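Local coordinates for protein Tae4 (Agrobacterium tumefaciens, PDB 6IJF) that probably acts as a type VI secretion amidase effector that cleaves peptide bonds in the peptidoglycan of rival bacteria, at residues V4-D7 and T8-N12. Residues are numbered along the deposited sequence; the frame is centred on the assembly and turned at random.
Sequences VNFD and TLYSN
The rings of F6 and Y10, one helical turn apart, meet obliquely, their planes inclined at 40°, with F6 CZ 3.7 Å from Y10 CD2; the two side chains run side by side, pointing the same way. The i to i+4 spacing sets them on one flank, and a shared torsion, CG anti to the backbone N, makes them run alike. R137 makes a cation-pi contact with the Y10 ring and also touches F6, while H20 meets that ring obliquely and its NE2 is hydrogen-bonded to the phenol OH. The pair illustrates i to i+4 packing on the short N-terminal helix 6-11, which here bridges helix 48-58 and strand 131-137 of what is probably a papain-like amidase fold, as the family suggests: L9, on the buried side, touches A55, F56 and L135. N5 is the N-cap. Its OD1 accepts from T8 N at 3.1 Å, with the donor tilted 29° from the carbonyl plane, and more weakly from D7 N. The first full turn closes where L9 N meets N5 O at 3.0 Å, nearly straight at 170°; Y10 N to F6 O (2.9 Å) continues the helical bonding. At the far end S11 OG donates a hydrogen bond to T8 O, 2.7 Å away.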
ATOM      1  N   VAL C   4     -19.502   3.458  29.460  1.00 70.43           N
ATOM      2  CA  VAL C   4     -18.103   3.895  29.175  1.00 63.32           C
ATOM      3  C   VAL C   4     -18.128   5.105  28.242  1.00 62.92           C
ATOM      4  O   VAL C   4     -18.723   4.956  27.181  1.00 67.63           O
ATOM      5  CB  VAL C   4     -17.286   2.813  28.452  1.00 65.80           C
ATOM      6  CG1 VAL C   4     -15.795   3.061  28.622  1.00 62.73           C
ATOM      7  CG2 VAL C   4     -17.669   1.389  28.845  1.00 63.57           C
ATOM      8  N   ASN C   5     -17.392   6.175  28.548  1.00 55.55           N
ATOM      9  CA  ASN C   5     -17.173   7.278  27.586  1.00 56.83           C
ATOM     10  C   ASN C   5     -16.104   6.819  26.581  1.00 54.13           C
ATOM     11  O   ASN C   5     -14.921   6.621  26.985  1.00 46.99           O
ATOM     12  CB  ASN C   5     -16.819   8.603  28.265  1.00 59.85           C
ATOM     13  CG  ASN C   5     -16.726   9.742  27.274  1.00 65.00           C
ATOM     14  OD1 ASN C   5     -15.865   9.742  26.394  1.00 68.63           O
ATOM     15  ND2 ASN C   5     -17.595  10.731  27.405  1.00 67.69           N
ATOM     16  N   PHE C   6     -16.485   6.708  25.306  1.00 48.24           N
ATOM     17  CA  PHE C   6     -15.567   6.321  24.214  1.00 47.70           C
ATOM     18  C   PHE C   6     -14.376   7.285  24.161  1.00 46.36           C
ATOM     19  O   PHE C   6     -13.262   6.798  23.950  1.00 44.91           O
ATOM     20  CB  PHE C   6     -16.272   6.272  22.855  1.00 47.15           C
ATOM     21  CG  PHE C   6     -15.338   5.797  21.776  1.00 42.20           C
ATOM     22  CD1 PHE C   6     -15.069   4.441  21.629  1.00 47.30           C
ATOM     23  CD2 PHE C   6     -14.665   6.691  20.980  1.00 40.31           C
ATOM     24  CE1 PHE C   6     -14.201   3.991  20.654  1.00 42.57           C
ATOM     25  CE2 PHE C   6     -13.773   6.243  20.012  1.00 46.16           C
ATOM     26  CZ  PHE C   6     -13.560   4.884  19.841  1.00 45.63           C
ATOM     27  N   ASP C   7     -14.574   8.602  24.317  1.00 45.77           N
ATOM     28  CA  ASP C   7     -13.447   9.564  24.186  1.00 45.30           C
ATOM     29  C   ASP C   7     -12.436   9.291  25.294  1.00 46.25           C
ATOM     30  O   ASP C   7     -11.237   9.447  25.039  1.00 43.53           O
ATOM     31  CB  ASP C   7     -13.941  11.003  24.166  1.00 55.51           C
ATOM     32  CG  ASP C   7     -14.836  11.248  22.959  1.00 58.27           C
ATOM     33  OD1 ASP C   7     -14.428  10.857  21.834  1.00 59.24           O
ATOM     34  OD2 ASP C   7     -15.928  11.795  23.149  1.00 72.35           O
ATOM     35  N   THR C   8     -12.898   8.872  26.475  1.00 46.54           N
ATOM     36  CA  THR C   8     -12.005   8.558  27.624  1.00 44.05           C
ATOM     37  C   THR C   8     -11.241   7.276  27.295  1.00 38.86           C
ATOM     38  O   THR C   8     -10.015   7.252  27.436  1.00 39.88           O
ATOM     39  CB  THR C   8     -12.800   8.434  28.929  1.00 46.75           C
ATOM     40  OG1 THR C   8     -13.424   9.696  29.166  1.00 48.91           O
ATOM     41  CG2 THR C   8     -11.937   8.040  30.102  1.00 51.79           C
ATOM     42  N   LEU C   9     -11.955   6.232  26.878  1.00 40.16           N
ATOM     43  CA  LEU C   9     -11.359   4.928  26.516  1.00 39.02           C
ATOM     44  C   LEU C   9     -10.264   5.117  25.460  1.00 37.30           C
ATOM     45  O   LEU C   9      -9.149   4.602  25.663  1.00 36.37           O
ATOM     46  CB  LEU C   9     -12.489   4.050  25.984  1.00 43.29           C
ATOM     47  CG  LEU C   9     -12.118   2.588  25.826  1.00 42.72           C
ATOM     48  CD1 LEU C   9     -11.729   1.963  27.174  1.00 41.90           C
ATOM     49  CD2 LEU C   9     -13.290   1.839  25.189  1.00 46.45           C
ATOM     50  N   TYR C  10     -10.557   5.876  24.404  1.00 34.04           N
ATOM     51  CA  TYR C  10      -9.646   6.109  23.251  1.00 36.73           C
ATOM     52  C   TYR C  10      -8.413   6.886  23.702  1.00 38.78           C
ATOM     53  O   TYR C  10      -7.257   6.519  23.359  1.00 36.53           O
ATOM     54  CB  TYR C  10     -10.391   6.841  22.133  1.00 39.27           C
ATOM     55  CG  TYR C  10      -9.671   6.834  20.808  1.00 40.19           C
ATOM     56  CD1 TYR C  10      -8.720   7.789  20.479  1.00 48.88           C
ATOM     57  CD2 TYR C  10      -9.956   5.852  19.874  1.00 44.00           C
ATOM     58  CE1 TYR C  10      -8.082   7.779  19.241  1.00 48.84           C
ATOM     59  CE2 TYR C  10      -9.327   5.821  18.645  1.00 43.53           C
ATOM     60  CZ  TYR C  10      -8.380   6.777  18.331  1.00 48.22           C
ATOM     61  OH  TYR C  10      -7.766   6.666  17.119  1.00 49.54           O
ATOM     62  N   SER C  11      -8.625   7.955  24.476  1.00 42.33           N
ATOM     63  CA  SER C  11      -7.526   8.778  25.048  1.00 43.63           C
ATOM     64  C   SER C  11      -6.583   7.892  25.873  1.00 45.33           C
ATOM     65  O   SER C  11      -5.408   8.258  26.003  1.00 41.94           O
ATOM     66  CB  SER C  11      -8.059   9.915  25.900  1.00 48.51           C
ATOM     67  OG  SER C  11      -8.507   9.418  27.167  1.00 44.20           O
ATOM     68  N   ASN C  12      -7.072   6.792  26.457  1.00 41.11           N
ATOM     69  CA  ASN C  12      -6.238   5.905  27.323  1.00 41.85           C
ATOM     70  C   ASN C  12      -5.597   4.739  26.550  1.00 41.15           C
ATOM     71  O   ASN C  12      -4.892   3.919  27.194  1.00 38.38           O
ATOM     72  CB  ASN C  12      -7.075   5.395  28.492  1.00 38.76           C
ATOM     73  CG  ASN C  12      -7.278   6.461  29.552  1.00 43.70           C
ATOM     74  OD1 ASN C  12      -8.345   6.545  30.184  1.00 41.81           O
ATOM     75  ND2 ASN C  12      -6.239   7.240  29.795  1.00 34.05           N
TER